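Long-range contact in Emp47p (form2) (Saccharomyces cerevisiae, PDB 2A6Z), which probably serves as a calcium-independent lectin-type cargo receptor for glycoproteins leaving the endoplasmic reticulum, and takes part in their secretion: residues 76-88 against 101-115. Residues are numbered along the deposited sequence; the frame is centred on the assembly and turned at random. Where two conformers were deposited one is given.
Sequences GQTDGGISFWFVQ and GPVNYDGLQLLVDNN
Trp85 is sandwiched between Pro102 and Gln109. Pro102 CD lies 3.7 Å from the centroid of the six-membered ring, only 6° off its normal, a CH-pi contact; on the opposite face Gln109 CG makes a second one, 4.0 Å from the same centroid. The indole edge then runs into the face of Tyr105, with planes at 73° and Trp85 CZ3 3.7 Å from Tyr105 CD2. With CG swung beside its own backbone N (chi1 -58°), the indole reaches over Gln109 toward the 101-105 loop, and its NE1 is bonded to Thr198. The Gln109 amide, turned nearly parallel to the indole above which its chain lies, continues to Ser83, where NE2 donates to OG (2.9 Å) with the hydroxyl close to the amide plane.

Backbone bonds in both directions join Ile82 to Val112, Phe84 to Leu110 and Phe86 to Leu108, and Gln88 N adds one to Asp106 O (2.7 Å). These are neighbouring antiparallel strands in the seven-stranded sheet of a legume-lectin-like beta sandwich, with 192-200 flanking 81-88 and 121-128 flanking 108-113. On the face bearing Phe84, Ile82 CG2 packs on Val112 CB, and Val112 CG2 sits at the Phe84 ring edge (4.2 Å from CE2); Phe84 also meets Trp67 of the other sheet.

Beyond the strands, the Asn114 amide bridges the 76-78 loop: OD1 takes Thr78 N on an in-plane lone pair, while ND2 donates to Gly76 O from above that carbonyl plane. One water links Gly80 O to Asn114 N, another links the same carbonyl to Asp113 OD2, which also bonds Tyr139.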
# COMPACT_ATOMS: atom_id res chain seq x y z
N GLY A 76 -6.03 -4.28 18.95
CA GLY A 76 -5.70 -3.21 19.90
C GLY A 76 -4.94 -2.10 19.16
O GLY A 76 -4.36 -2.22 18.12
N GLN A 77 -5.04 -0.90 19.67
CA GLN A 77 -4.29 0.21 19.07
C GLN A 77 -2.81 0.02 19.16
O GLN A 77 -2.26 -0.38 20.18
CB GLN A 77 -4.72 1.51 19.78
CG GLN A 77 -4.06 2.69 18.99
CD GLN A 77 -4.71 3.92 19.70
OE1 GLN A 77 -4.44 5.05 19.46
NE2 GLN A 77 -5.69 3.54 20.56
N THR A 78 -2.07 0.26 18.11
CA THR A 78 -0.60 0.13 18.13
C THR A 78 -0.11 1.26 17.29
O THR A 78 -0.89 1.94 16.61
CB THR A 78 -0.12 -1.18 17.47
OG1 THR A 78 -0.14 -1.05 16.09
CG2 THR A 78 -0.82 -2.36 18.08
N ASP A 79 1.22 1.49 17.28
CA ASP A 79 1.84 2.44 16.39
C ASP A 79 2.36 1.79 15.10
O ASP A 79 3.08 2.41 14.34
CB ASP A 79 2.90 3.27 17.13
CG ASP A 79 4.07 2.42 17.62
OD1 ASP A 79 4.32 1.34 17.16
OD2 ASP A 79 4.77 2.89 18.58
N GLY A 80 1.93 0.55 14.87
CA GLY A 80 2.22 -0.14 13.61
C GLY A 80 1.31 0.41 12.47
O GLY A 80 0.51 1.31 12.65
N GLY A 81 1.47 -0.21 11.31
CA GLY A 81 0.60 0.12 10.18
C GLY A 81 1.16 -0.46 8.91
O GLY A 81 2.30 -0.97 8.88
N ILE A 82 0.34 -0.38 7.89
CA ILE A 82 0.70 -0.90 6.54
C ILE A 82 0.48 0.25 5.55
O ILE A 82 -0.55 0.93 5.61
CB ILE A 82 -0.07 -2.19 6.18
CG1 ILE A 82 0.34 -2.72 4.79
CG2 ILE A 82 -1.60 -2.04 6.27
CD1 ILE A 82 -0.16 -4.10 4.47
N SER A 83 1.47 0.44 4.71
CA SER A 83 1.45 1.54 3.72
C SER A 83 1.60 0.98 2.32
O SER A 83 2.45 0.12 2.02
CB SER A 83 2.62 2.46 3.97
OG SER A 83 2.40 3.32 5.08
N PHE A 84 0.77 1.52 1.42
CA PHE A 84 0.77 1.19 -0.01
C PHE A 84 1.25 2.42 -0.76
O PHE A 84 0.75 3.51 -0.52
CB PHE A 84 -0.63 0.77 -0.48
CG PHE A 84 -1.22 -0.35 0.33
CD1 PHE A 84 -1.07 -1.66 -0.06
CD2 PHE A 84 -1.95 -0.10 1.50
CE1 PHE A 84 -1.60 -2.71 0.67
CE2 PHE A 84 -2.44 -1.12 2.27
CZ PHE A 84 -2.28 -2.44 1.83
N TRP A 85 2.22 2.23 -1.65
CA TRP A 85 2.96 3.35 -2.20
C TRP A 85 2.81 3.45 -3.73
O TRP A 85 2.78 2.42 -4.41
CB TRP A 85 4.46 3.18 -1.91
CG TRP A 85 4.78 3.06 -0.45
CD1 TRP A 85 4.87 1.90 0.27
CD2 TRP A 85 5.05 4.14 0.47
NE1 TRP A 85 5.20 2.18 1.60
CE2 TRP A 85 5.32 3.54 1.72
CE3 TRP A 85 5.11 5.54 0.34
CZ2 TRP A 85 5.64 4.30 2.87
CZ3 TRP A 85 5.44 6.27 1.47
CH2 TRP A 85 5.70 5.66 2.71
N PHE A 86 2.81 4.67 -4.20
CA PHE A 86 2.89 4.99 -5.63
C PHE A 86 3.75 6.27 -5.72
O PHE A 86 3.24 7.35 -5.54
CB PHE A 86 1.47 5.17 -6.18
CG PHE A 86 1.45 5.56 -7.67
CD1 PHE A 86 1.73 4.57 -8.61
CD2 PHE A 86 1.17 6.86 -8.10
CE1 PHE A 86 1.72 4.86 -9.98
CE2 PHE A 86 1.14 7.14 -9.43
CZ PHE A 86 1.40 6.13 -10.38
N VAL A 87 5.06 6.07 -5.92
CA VAL A 87 6.00 7.17 -5.67
C VAL A 87 7.09 7.24 -6.77
O VAL A 87 7.57 6.20 -7.23
CB VAL A 87 6.68 7.08 -4.28
CG1 VAL A 87 5.62 7.10 -3.15
CG2 VAL A 87 7.53 5.83 -4.12
N GLN A 88 7.47 8.44 -7.12
CA GLN A 88 8.49 8.58 -8.19
C GLN A 88 9.87 8.36 -7.63
O GLN A 88 10.28 9.00 -6.67
CB GLN A 88 8.45 10.00 -8.76
CG GLN A 88 7.24 10.45 -9.46
CD GLN A 88 7.37 11.94 -9.80
OE1 GLN A 88 8.31 12.34 -10.50
NE2 GLN A 88 6.44 12.72 -9.26
N GLY A 101 8.96 2.44 4.75
CA GLY A 101 9.04 3.01 3.44
C GLY A 101 9.54 4.46 3.51
O GLY A 101 10.01 4.89 4.57
N PRO A 102 9.53 5.16 2.39
CA PRO A 102 10.26 6.43 2.31
C PRO A 102 9.53 7.60 2.94
O PRO A 102 8.44 7.94 2.56
CB PRO A 102 10.44 6.62 0.80
CG PRO A 102 9.22 5.90 0.22
CD PRO A 102 9.06 4.69 1.08
N VAL A 103 10.22 8.30 3.87
CA VAL A 103 9.62 9.47 4.53
C VAL A 103 9.66 10.73 3.72
O VAL A 103 8.88 11.66 3.95
CB VAL A 103 10.32 9.67 5.92
CG1 VAL A 103 11.73 10.23 5.78
CG2 VAL A 103 9.51 10.57 6.85
N ASN A 104 10.52 10.79 2.71
CA ASN A 104 10.67 11.90 1.80
C ASN A 104 10.22 11.51 0.42
O ASN A 104 10.89 11.83 -0.56
CB ASN A 104 12.20 12.14 1.75
CG ASN A 104 12.94 10.86 1.23
OD1 ASN A 104 12.57 9.65 1.37
ND2 ASN A 104 14.07 11.07 0.52
N TYR A 105 9.09 10.80 0.34
CA TYR A 105 8.59 10.32 -0.98
C TYR A 105 8.05 11.45 -1.82
O TYR A 105 7.68 12.51 -1.30
CB TYR A 105 7.53 9.24 -0.71
CG TYR A 105 6.30 9.77 -0.06
CD1 TYR A 105 5.14 10.13 -0.77
CD2 TYR A 105 6.25 9.91 1.35
CE1 TYR A 105 4.00 10.61 -0.16
CE2 TYR A 105 5.12 10.40 1.99
CZ TYR A 105 4.02 10.74 1.24
OH TYR A 105 2.87 11.23 1.84
N ASP A 106 7.95 11.17 -3.13
CA ASP A 106 7.33 12.06 -4.11
C ASP A 106 6.19 11.33 -4.77
O ASP A 106 6.44 10.52 -5.69
CB ASP A 106 8.41 12.42 -5.15
CG ASP A 106 7.89 13.36 -6.21
OD1 ASP A 106 6.73 13.83 -6.08
OD2 ASP A 106 8.66 13.59 -7.18
N GLY A 107 4.98 11.48 -4.29
CA GLY A 107 3.87 10.74 -4.79
C GLY A 107 2.82 10.54 -3.68
O GLY A 107 2.53 11.45 -2.90
N LEU A 108 2.25 9.33 -3.66
CA LEU A 108 1.12 8.96 -2.83
C LEU A 108 1.48 7.84 -1.86
O LEU A 108 2.07 6.80 -2.25
CB LEU A 108 -0.01 8.44 -3.76
CG LEU A 108 -1.27 7.89 -3.07
CD1 LEU A 108 -2.02 9.02 -2.35
CD2 LEU A 108 -2.13 7.20 -4.11
N GLN A 109 1.08 8.03 -0.60
CA GLN A 109 1.09 6.99 0.40
C GLN A 109 -0.36 6.73 0.83
O GLN A 109 -1.08 7.67 1.17
CB GLN A 109 1.90 7.47 1.63
CG GLN A 109 1.93 6.46 2.77
CD GLN A 109 2.25 7.07 4.13
OE1 GLN A 109 2.20 8.27 4.33
NE2 GLN A 109 2.59 6.23 5.08
N LEU A 110 -0.75 5.46 0.86
CA LEU A 110 -2.05 5.07 1.47
C LEU A 110 -1.70 4.31 2.74
O LEU A 110 -1.04 3.27 2.68
CB LEU A 110 -2.86 4.17 0.54
CG LEU A 110 -3.23 4.80 -0.78
CD1 LEU A 110 -3.98 3.81 -1.67
CD2 LEU A 110 -4.09 6.05 -0.61
N LEU A 111 -2.15 4.85 3.87
CA LEU A 111 -1.80 4.29 5.18
C LEU A 111 -3.04 3.65 5.81
O LEU A 111 -4.07 4.34 5.96
CB LEU A 111 -1.29 5.39 6.11
CG LEU A 111 -1.02 4.95 7.56
CD1 LEU A 111 0.09 3.91 7.64
CD2 LEU A 111 -0.65 6.18 8.39
N VAL A 112 -2.94 2.39 6.19
CA VAL A 112 -3.94 1.73 7.00
C VAL A 112 -3.33 1.55 8.39
O VAL A 112 -2.30 0.92 8.58
CB VAL A 112 -4.39 0.39 6.39
CG1 VAL A 112 -5.30 -0.34 7.34
CG2 VAL A 112 -5.03 0.62 5.03
N ASP A 113 -3.99 2.17 9.39
CA ASP A 113 -3.49 2.10 10.77
C ASP A 113 -4.62 2.47 11.69
O ASP A 113 -5.75 2.80 11.29
CB ASP A 113 -2.22 2.93 11.00
CG ASP A 113 -2.52 4.35 11.46
OD1 ASP A 113 -3.34 5.03 10.80
OD2 ASP A 113 -1.96 4.75 12.52
N ASN A 114 -4.33 2.43 13.02
CA ASN A 114 -5.38 2.70 13.99
C ASN A 114 -4.91 3.65 15.10
O ASN A 114 -5.60 3.76 16.11
CB ASN A 114 -5.97 1.42 14.55
CG ASN A 114 -5.07 0.67 15.50
OD1 ASN A 114 -4.02 1.16 15.88
ND2 ASN A 114 -5.50 -0.54 15.84
N ASN A 115 -3.75 4.28 14.94
CA ASN A 115 -3.18 5.11 16.01
C ASN A 115 -3.62 6.56 15.97
O ASN A 115 -3.17 7.32 16.84
CB ASN A 115 -1.64 5.02 15.95
CG ASN A 115 -1.01 5.23 17.33
OD1 ASN A 115 -1.56 4.85 18.36
ND2 ASN A 115 0.16 5.81 17.30
O HOH W 1 -1.90 1.12 13.97
O HOH W 2 0.54 4.06 13.30
O HOH W 3 9.58 8.96 -4.00
O HOH W 4 4.18 12.38 -7.92